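PDB 1KKO: methylaspartate ammonia-lyase, which catalyses the reversible, magnesium-dependent elimination of ammonia from L-threo-3-methylaspartate to give mesaconate. Local coordinates for residues S75-G78 with G79-P82; L126-A129 with V130-G133; N311-Q314 with D315-F319; Q329-T332 with P333-G336. All coordinates share one frame; numbering follows the deposited sequence.

Interaction 1: S75-G78 with G79-P82; sequences SGAG and GRDP
Ala77 and Arg80 are the ends of a type I' beta turn, closed by Arg80 N donating to Ala77 O at 3.0 Å with an N-H...O angle of 161°. At its corners are Gly78 and Gly79, both at positive phi, as this turn type requires. The turn tips the loop between strand 64-69 and helix 86-101, in the N-terminal part of this enolase-superfamily enzyme.

Arg80 carries most of the side-chain contact. With CG set opposite its own carbonyl carbon (chi1 -65°) and the chain straight from CG to NE, the methylenes run past the oxygen that already takes the backbone N-H: Arg80 CG lies 3.2 Å from Ala77 O and CD follows close behind. The guanidinium meets the same oxygen obliquely, while its NH2 comes 4.3 Å from Ala77 CB. Beyond the turn, NE forms a salt bridge with Asp334 and NH2 a weak hydrogen bond with Tyr74 O, which places the group beside Lys331, the proton acceptor.

Farther from the turn the two arms of the loop are joined by Gly76 N donating to Asp81 O at 2.9 Å, a more bent bond (136°). That carbonyl has a second donor, a water that also donates to Ser75 OG. Ser75 OG is further tied to Val72 O. Asp81 points its side chain away from the other arm at CB, and its OD2 accepts Thr128 N. A second water bridges the turn, accepting from Gly79 N at 2.9 Å and donating to Gly76 O at 3.2 Å.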
loop_
_atom_site.group_PDB
_atom_site.type_symbol
_atom_site.label_atom_id
_atom_site.label_comp_id
_atom_site.label_asym_id
_atom_site.label_seq_id
_atom_site.Cartn_x
_atom_site.Cartn_y
_atom_site.Cartn_z
ATOM N N SER A 75 -18.755 5.999 -3.549
ATOM C CA SER A 75 -19.382 6.949 -2.647
ATOM C C SER A 75 -20.642 7.526 -3.282
ATOM O O SER A 75 -20.741 7.669 -4.504
ATOM C CB SER A 75 -18.414 8.077 -2.283
ATOM O OG SER A 75 -17.505 7.690 -1.262
ATOM N N GLY A 76 -21.628 7.846 -2.451
ATOM C CA GLY A 76 -22.871 8.388 -2.949
ATOM C C GLY A 76 -23.782 7.324 -3.533
ATOM O O GLY A 76 -24.893 7.654 -3.936
ATOM N N ALA A 77 -23.332 6.071 -3.587
ATOM C CA ALA A 77 -24.140 4.969 -4.101
ATOM C C ALA A 77 -24.757 4.190 -2.946
ATOM O O ALA A 77 -24.209 4.162 -1.847
ATOM C CB ALA A 77 -23.274 4.021 -4.950
ATOM N N GLY A 78 -25.902 3.563 -3.187
ATOM C CA GLY A 78 -26.471 2.635 -2.225
ATOM C C GLY A 78 -26.766 3.164 -0.839
ATOM O O GLY A 78 -26.658 2.429 0.138
ATOM N N GLY A 79 -27.130 4.435 -0.747
ATOM C CA GLY A 79 -27.470 5.046 0.521
ATOM C C GLY A 79 -26.294 5.613 1.284
ATOM O O GLY A 79 -26.475 6.168 2.362
ATOM N N ARG A 80 -25.098 5.505 0.712
ATOM C CA ARG A 80 -23.895 5.989 1.381
ATOM C C ARG A 80 -23.774 7.500 1.308
ATOM O O ARG A 80 -24.400 8.164 0.488
ATOM C CB ARG A 80 -22.652 5.394 0.751
ATOM C CG ARG A 80 -22.524 3.938 0.891
ATOM C CD ARG A 80 -21.289 3.430 0.198
ATOM N NE ARG A 80 -21.257 1.994 0.325
ATOM C CZ ARG A 80 -21.436 1.135 -0.663
ATOM N NH1 ARG A 80 -21.436 -0.160 -0.398
ATOM N NH2 ARG A 80 -21.581 1.559 -1.920
ATOM N N ASP A 81 -22.925 8.038 2.170
ATOM C CA ASP A 81 -22.651 9.454 2.152
ATOM C C ASP A 81 -21.899 9.789 0.862
ATOM O O ASP A 81 -21.357 8.910 0.206
ATOM C CB ASP A 81 -21.836 9.828 3.372
ATOM C CG ASP A 81 -22.669 9.939 4.629
ATOM O OD1 ASP A 81 -23.861 9.552 4.644
ATOM O OD2 ASP A 81 -22.187 10.400 5.675
ATOM N N PRO A 82 -21.869 11.066 0.509
ATOM C CA PRO A 82 -21.251 11.515 -0.746
ATOM C C PRO A 82 -19.738 11.335 -0.829
ATOM O O PRO A 82 -19.110 11.078 0.183
ATOM C CB PRO A 82 -21.577 13.017 -0.767
ATOM C CG PRO A 82 -22.618 13.222 0.227
ATOM C CD PRO A 82 -22.469 12.178 1.269
HETATM O O HOH W 1 -19.183 7.364 0.907
HETATM O O HOH W 2 -27.554 6.506 -2.701
#

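Interaction 2: L126-A129 with V130-G133; sequences LHTA and VRYG
Tyr132 N to Thr128 O (2.8 Å), Gly133 N to Ala129 O (3.0 Å) and Arg131 N to His127 O (3.1 Å) are successive i to i+4 bonds, so the backbone becomes helical directly after His127, while Leu126 is still in the approaching loop. Val130 N adds only a weak bond to the same His127 carbonyl.

His127 occupies the N-cap of helix 128-146. Its CG stands opposite the backbone N (chi1 -169°), which brings the imidazole to the amino end of the helix; ND1 then accepts Ala129 N at 2.9 Å, with the donor lying in the ring plane. NE2, on the far side of the ring, is bonded to Pro82 O. With one ring nitrogen accepting and the other facing a carbonyl, the ring orientation is fixed, and the pattern is consistent with a neutral imidazole protonated at NE2.

Arg131 reaches backwards to Leu126. A bend at chi3 (-88°) brings NE to 2.8 Å from Leu126 O, with the oxygen near the guanidinium plane but the donor above the carbonyl plane. A water at the guanidinium edge links NH2 to that same oxygen, and the methyl CG2 of Thr128 lies 3.4 Å from Arg131 NH2. The far nitrogen, NH1, is salt-bridged to Asp117.

On the apolar side, Leu126 and Val130 cross at about a right angle, CD1 to CG1 at 4.0 Å, and pack on Phe92 and Phe89 of helix 86-101. Tyr132 leads away from the first turn, and its hydroxyl is bonded to Glu363 and to Thr332 OG1.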
loop_
_atom_site.group_PDB
_atom_site.type_symbol
_atom_site.label_atom_id
_atom_site.label_comp_id
_atom_site.label_asym_id
_atom_site.label_seq_id
_atom_site.Cartn_x
_atom_site.Cartn_y
_atom_site.Cartn_z
ATOM N N LEU A 126 -22.207 14.443 11.064
ATOM C CA LEU A 126 -20.951 14.473 10.363
ATOM C C LEU A 126 -20.913 13.358 9.320
ATOM O O LEU A 126 -21.451 12.265 9.523
ATOM C CB LEU A 126 -19.807 14.260 11.334
ATOM C CG LEU A 126 -19.540 15.385 12.333
ATOM C CD1 LEU A 126 -18.476 14.956 13.308
ATOM C CD2 LEU A 126 -19.142 16.674 11.619
ATOM N N HIS A 127 -20.264 13.649 8.207
ATOM C CA HIS A 127 -20.056 12.666 7.162
ATOM C C HIS A 127 -19.471 11.413 7.813
ATOM O O HIS A 127 -18.642 11.506 8.723
ATOM C CB HIS A 127 -19.086 13.256 6.147
ATOM C CG HIS A 127 -18.960 12.483 4.872
ATOM N ND1 HIS A 127 -18.410 11.216 4.800
ATOM C CD2 HIS A 127 -19.299 12.821 3.607
ATOM C CE1 HIS A 127 -18.406 10.818 3.541
ATOM N NE2 HIS A 127 -18.950 11.770 2.798
ATOM N N THR A 128 -19.873 10.233 7.352
ATOM C CA THR A 128 -19.328 9.002 7.906
ATOM C C THR A 128 -17.804 8.980 7.862
ATOM O O THR A 128 -17.191 8.439 8.760
ATOM C CB THR A 128 -19.865 7.744 7.190
ATOM O OG1 THR A 128 -19.762 7.903 5.770
ATOM C CG2 THR A 128 -21.331 7.520 7.519
ATOM N N ALA A 129 -17.201 9.554 6.825
ATOM C CA ALA A 129 -15.737 9.555 6.700
ATOM C C ALA A 129 -15.082 10.337 7.819
ATOM O O ALA A 129 -14.000 9.988 8.252
ATOM C CB ALA A 129 -15.320 10.124 5.373
ATOM N N VAL A 130 -15.709 11.431 8.236
ATOM C CA VAL A 130 -15.190 12.247 9.329
ATOM C C VAL A 130 -15.305 11.473 10.646
ATOM O O VAL A 130 -14.369 11.414 11.429
ATOM C CB VAL A 130 -15.918 13.592 9.408
ATOM C CG1 VAL A 130 -15.505 14.360 10.676
ATOM C CG2 VAL A 130 -15.639 14.392 8.162
ATOM N N ARG A 131 -16.459 10.870 10.891
ATOM C CA ARG A 131 -16.624 10.080 12.087
ATOM C C ARG A 131 -15.636 8.906 12.079
ATOM O O ARG A 131 -15.072 8.550 13.107
ATOM C CB ARG A 131 -18.055 9.586 12.176
ATOM C CG ARG A 131 -19.035 10.722 12.403
ATOM C CD ARG A 131 -20.435 10.234 12.535
ATOM N NE ARG A 131 -21.225 10.087 11.332
ATOM C CZ ARG A 131 -22.138 9.118 11.157
ATOM N NH1 ARG A 131 -22.311 8.127 12.048
ATOM N NH2 ARG A 131 -22.846 9.120 10.060
ATOM N N TYR A 132 -15.415 8.319 10.903
ATOM C CA TYR A 132 -14.466 7.224 10.764
ATOM C C TYR A 132 -13.061 7.675 11.180
ATOM O O TYR A 132 -12.425 7.050 12.028
ATOM C CB TYR A 132 -14.471 6.757 9.315
ATOM C CG TYR A 132 -13.769 5.468 8.983
ATOM C CD1 TYR A 132 -13.975 4.315 9.721
ATOM C CD2 TYR A 132 -12.929 5.392 7.865
ATOM C CE1 TYR A 132 -13.351 3.130 9.374
ATOM C CE2 TYR A 132 -12.321 4.207 7.497
ATOM C CZ TYR A 132 -12.538 3.067 8.258
ATOM O OH TYR A 132 -11.959 1.861 7.929
ATOM N N GLY A 133 -12.581 8.766 10.595
ATOM C CA GLY A 133 -11.244 9.239 10.903
ATOM C C GLY A 133 -11.070 9.749 12.322
ATOM O O GLY A 133 -10.069 9.470 12.966
HETATM O O HOH W 3 -23.498 11.035 7.985
#

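Interaction 3: N311-Q314 with D315-F319; sequences NTYQ and DIVDF
Thr312 and Asp315 form a capping box at the start of helix 313-321, the helix of the beta-alpha-beta unit that joins strands 303-306 and 327-330 of the TIM barrel. Thr312 OG1 accepts Asp315 N at 3.0 Å, and Asp315 OD2 in turn accepts Thr312 N, also at 3.0 Å.

This end is the tightly held one. Asp315 is buried, and its OD2 takes a second backbone donor, Asn311 N, at 2.9 Å. The two donors approach differently: Asn311 N meets the anti lone pair of Asp315 OD2, whereas Thr312 N comes from 49° out of the carboxylate plane. The other oxygen, OD1, is salt-bridged to Lys281, so both ends of the carboxylate are occupied and its rotation is restrained. Asn311 ND2 reaches across to Gly78 O. Ile316, also buried, lays CD1 against Thr312 O at 3.4 Å.

On the solvent side, exposed Gln314 is held across the contact by one side-chain hydrogen bond. A bend at chi2 (65°) curls its amide forward along the helix, toward its carboxyl end, where NE2 donates to Asp318 OD1 at 2.9 Å from above the carboxylate plane; Asp318 OD2 is salt-bridged to Lys281. Between the two regions, buried Val317 makes a CH-pi contact with partly exposed Tyr313: its CG2 sits over one face of the ring, 3.8 Å from the centroid of Tyr313 and 28° off the normal.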
loop_
_atom_site.group_PDB
_atom_site.type_symbol
_atom_site.label_atom_id
_atom_site.label_comp_id
_atom_site.label_asym_id
_atom_site.label_seq_id
_atom_site.Cartn_x
_atom_site.Cartn_y
_atom_site.Cartn_z
ATOM N N ASN A 311 -25.437 -0.770 5.299
ATOM C CA ASN A 311 -24.389 0.229 5.516
ATOM C C ASN A 311 -24.056 0.524 6.965
ATOM O O ASN A 311 -22.890 0.445 7.368
ATOM C CB ASN A 311 -24.788 1.557 4.856
ATOM C CG ASN A 311 -25.045 1.429 3.387
ATOM O OD1 ASN A 311 -24.314 0.746 2.662
ATOM N ND2 ASN A 311 -26.075 2.126 2.911
ATOM N N THR A 312 -25.071 0.908 7.735
ATOM C CA THR A 312 -24.896 1.359 9.101
ATOM C C THR A 312 -25.009 0.225 10.099
ATOM O O THR A 312 -25.424 -0.889 9.768
ATOM C CB THR A 312 -25.987 2.369 9.462
ATOM O OG1 THR A 312 -27.248 1.686 9.467
ATOM C CG2 THR A 312 -26.113 3.487 8.404
ATOM N N TYR A 313 -24.685 0.545 11.345
ATOM C CA TYR A 313 -24.861 -0.396 12.448
ATOM C C TYR A 313 -26.304 -0.923 12.459
ATOM O O TYR A 313 -26.526 -2.133 12.504
ATOM C CB TYR A 313 -24.540 0.265 13.803
ATOM C CG TYR A 313 -24.993 -0.615 14.938
ATOM C CD1 TYR A 313 -24.240 -1.697 15.338
ATOM C CD2 TYR A 313 -26.211 -0.409 15.560
ATOM C CE1 TYR A 313 -24.676 -2.539 16.338
ATOM C CE2 TYR A 313 -26.649 -1.241 16.571
ATOM C CZ TYR A 313 -25.873 -2.303 16.961
ATOM O OH TYR A 313 -26.291 -3.179 17.959
ATOM N N GLN A 314 -27.286 -0.027 12.390
ATOM C CA GLN A 314 -28.679 -0.479 12.417
ATOM C C GLN A 314 -29.017 -1.339 11.199
ATOM O O GLN A 314 -29.769 -2.318 11.315
ATOM C CB GLN A 314 -29.647 0.693 12.541
ATOM C CG GLN A 314 -31.101 0.228 12.709
ATOM C CD GLN A 314 -31.336 -0.531 14.005
ATOM O OE1 GLN A 314 -30.958 -0.063 15.077
ATOM N NE2 GLN A 314 -31.961 -1.703 13.912
ATOM N N ASP A 315 -28.475 -1.005 10.033
ATOM C CA ASP A 315 -28.704 -1.834 8.867
ATOM C C ASP A 315 -28.232 -3.261 9.142
ATOM O O ASP A 315 -28.898 -4.231 8.804
ATOM C CB ASP A 315 -27.936 -1.324 7.650
ATOM C CG ASP A 315 -28.431 -0.008 7.129
ATOM O OD1 ASP A 315 -29.561 0.424 7.446
ATOM O OD2 ASP A 315 -27.706 0.649 6.348
ATOM N N ILE A 316 -27.045 -3.379 9.716
ATOM C CA ILE A 316 -26.466 -4.684 9.990
ATOM C C ILE A 316 -27.356 -5.473 10.959
ATOM O O ILE A 316 -27.604 -6.661 10.768
ATOM C CB ILE A 316 -25.032 -4.519 10.513
ATOM C CG1 ILE A 316 -24.136 -3.988 9.380
ATOM C CG2 ILE A 316 -24.516 -5.831 11.075
ATOM C CD1 ILE A 316 -22.928 -3.239 9.852
ATOM N N VAL A 317 -27.839 -4.800 11.989
ATOM C CA VAL A 317 -28.781 -5.399 12.929
ATOM C C VAL A 317 -30.013 -5.906 12.182
ATOM O O VAL A 317 -30.466 -7.034 12.419
ATOM C CB VAL A 317 -29.167 -4.380 14.010
ATOM C CG1 VAL A 317 -30.382 -4.837 14.804
ATOM C CG2 VAL A 317 -27.994 -4.143 14.931
ATOM N N ASP A 318 -30.538 -5.101 11.262
ATOM C CA ASP A 318 -31.744 -5.474 10.520
ATOM C C ASP A 318 -31.527 -6.685 9.609
ATOM O O ASP A 318 -32.374 -7.590 9.541
ATOM C CB ASP A 318 -32.250 -4.280 9.712
ATOM C CG ASP A 318 -32.767 -3.144 10.580
ATOM O OD1 ASP A 318 -33.078 -3.355 11.774
ATOM O OD2 ASP A 318 -32.900 -1.994 10.130
ATOM N N PHE A 319 -30.403 -6.716 8.894
ATOM C CA PHE A 319 -30.104 -7.868 8.057
ATOM C C PHE A 319 -29.915 -9.131 8.904
ATOM O O PHE A 319 -30.312 -10.225 8.498
ATOM C CB PHE A 319 -28.867 -7.622 7.182
ATOM C CG PHE A 319 -29.139 -6.864 5.903
ATOM C CD1 PHE A 319 -29.356 -5.497 5.913
ATOM C CD2 PHE A 319 -29.145 -7.527 4.700
ATOM C CE1 PHE A 319 -29.588 -4.815 4.736
ATOM C CE2 PHE A 319 -29.374 -6.843 3.518
ATOM C CZ PHE A 319 -29.583 -5.493 3.542
HETATM O O HOH W 4 -27.726 3.696 4.805
#

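Interaction 4: Q329-T332 with P333-G336; sequences QIKT and PDLG. With SO4 (sulfate ion), chain C.
Lys331 O accepts Asp334 N at 2.9 Å and Thr332 O accepts Leu335 N at 3.1 Å, so the chain leaves barrel strand 327-330 and goes at once into a short 3-10 turn.

On the outer, helix-facing side of the barrel, Ile330 CG2 rests against Leu335 CD1 at 3.7 Å, near Ile316 of the preceding helix. On the other side Lys331 and Asp334 run side by side in the same direction. The lysine methylenes line the carboxylate, CD lying 3.5 Å from Asp334 OD2, whose salt-bridge partner is Arg80. A bend at chi4 (80°) then carries the amine away, leaving Lys331 NZ 5.9 Å from Asp334 OD2.

The amine instead donates to Gln329 OE1 at 3.2 Å and, outside the two segments, to Gly359 O. Its third acceptor is a sulfate, with Lys331 NZ 2.7 Å from sulfate O4. Gln329, which binds the substrate, is bonded through NE2 to Glu273, a magnesium ligand.

The sulfate, probably from the crystallisation liquor, is also held by Gln172, which binds 3-methylaspartate, and by Thr360 and Cys361, assigned to the same site. It therefore probably marks the position of a substrate carboxylate, with the proton acceptor Lys331 aimed into that pocket.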
loop_
_atom_site.group_PDB
_atom_site.type_symbol
_atom_site.label_atom_id
_atom_site.label_comp_id
_atom_site.label_asym_id
_atom_site.label_seq_id
_atom_site.Cartn_x
_atom_site.Cartn_y
_atom_site.Cartn_z
ATOM N N GLN A 329 -21.230 -7.999 4.956
ATOM C CA GLN A 329 -20.064 -7.111 4.879
ATOM C C GLN A 329 -20.323 -5.837 5.689
ATOM O O GLN A 329 -21.162 -5.009 5.314
ATOM C CB GLN A 329 -19.643 -6.708 3.455
ATOM C CG GLN A 329 -18.359 -5.850 3.605
ATOM C CD GLN A 329 -17.697 -5.291 2.363
ATOM O OE1 GLN A 329 -16.861 -4.381 2.487
ATOM N NE2 GLN A 329 -18.058 -5.791 1.187
ATOM N N ILE A 330 -19.601 -5.718 6.800
ATOM C CA ILE A 330 -19.563 -4.531 7.637
ATOM C C ILE A 330 -18.513 -3.656 6.938
ATOM O O ILE A 330 -17.307 -3.852 7.093
ATOM C CB ILE A 330 -19.166 -4.962 9.060
ATOM C CG1 ILE A 330 -20.212 -5.944 9.626
ATOM C CG2 ILE A 330 -18.985 -3.772 9.993
ATOM C CD1 ILE A 330 -19.793 -6.598 10.925
ATOM N N LYS A 331 -18.985 -2.755 6.088
ATOM C CA LYS A 331 -18.091 -1.983 5.216
ATOM C C LYS A 331 -17.639 -0.779 6.022
ATOM O O LYS A 331 -18.292 0.263 6.069
ATOM C CB LYS A 331 -18.782 -1.597 3.925
ATOM C CG LYS A 331 -17.810 -1.049 2.904
ATOM C CD LYS A 331 -18.432 -0.891 1.531
ATOM C CE LYS A 331 -17.392 -0.887 0.419
ATOM N NZ LYS A 331 -16.951 -2.253 0.082
ATOM N N THR A 332 -16.490 -0.941 6.660
ATOM C CA THR A 332 -16.134 -0.097 7.788
ATOM C C THR A 332 -16.327 1.415 7.653
ATOM O O THR A 332 -16.885 1.998 8.552
ATOM C CB THR A 332 -14.732 -0.439 8.337
ATOM O OG1 THR A 332 -13.724 -0.198 7.346
ATOM C CG2 THR A 332 -14.618 -1.918 8.739
ATOM N N PRO A 333 -15.915 2.091 6.576
ATOM C CA PRO A 333 -16.079 3.553 6.575
ATOM C C PRO A 333 -17.542 3.973 6.648
ATOM O O PRO A 333 -17.862 5.038 7.153
ATOM C CB PRO A 333 -15.440 3.984 5.245
ATOM C CG PRO A 333 -14.569 2.856 4.847
ATOM C CD PRO A 333 -15.286 1.625 5.326
ATOM N N ASP A 334 -18.427 3.134 6.136
ATOM C CA ASP A 334 -19.843 3.465 6.108
ATOM C C ASP A 334 -20.531 3.425 7.469
ATOM O O ASP A 334 -21.652 3.903 7.597
ATOM C CB ASP A 334 -20.574 2.531 5.161
ATOM C CG ASP A 334 -20.241 2.771 3.711
ATOM O OD1 ASP A 334 -20.002 3.945 3.313
ATOM O OD2 ASP A 334 -20.229 1.816 2.909
ATOM N N LEU A 335 -19.868 2.867 8.465
ATOM C CA LEU A 335 -20.446 2.801 9.802
ATOM C C LEU A 335 -20.148 4.056 10.606
ATOM O O LEU A 335 -20.646 4.194 11.704
ATOM C CB LEU A 335 -19.941 1.581 10.570
ATOM C CG LEU A 335 -20.655 0.283 10.199
ATOM C CD1 LEU A 335 -20.058 -0.352 8.958
ATOM C CD2 LEU A 335 -20.655 -0.680 11.363
ATOM N N GLY A 336 -19.352 4.981 10.077
ATOM C CA GLY A 336 -19.014 6.176 10.842
ATOM C C GLY A 336 -17.980 5.844 11.914
ATOM O O GLY A 336 -16.909 5.355 11.606
HETATM S S SO4 C . -14.499 -1.378 -2.614
HETATM O O1 SO4 C . -14.828 -0.051 -2.036
HETATM O O2 SO4 C . -14.876 -1.220 -4.069
HETATM O O3 SO4 C . -13.074 -1.655 -2.478
HETATM O O4 SO4 C . -15.290 -2.496 -2.046
HETATM O O HOH W 5 -16.473 2.571 11.304
#

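Overall arrangement
All four contacts are local and lie in series along the chain: none nests within another and none crosses. Interaction 1 closes a turn in the loop between strand 64-69 and helix 86-101, and interaction 2 starts helix 128-146; both belong to the N-terminal part of the chain. Interactions 3 and 4 belong to the TIM barrel, the first starting helix 313-321 and the second ending strand 327-330, with centres about 10 Å apart. Residues 75-82 touch all three other contacts and so tie the N-terminal part to the barrel. Residues 126-133 also pack on 329-336, Thr128 CB lying 3.4 Å from Pro333 O, but do not touch 311-319. Residues 329-336, which carry the proton acceptor Lys331, likewise touch all three other contacts.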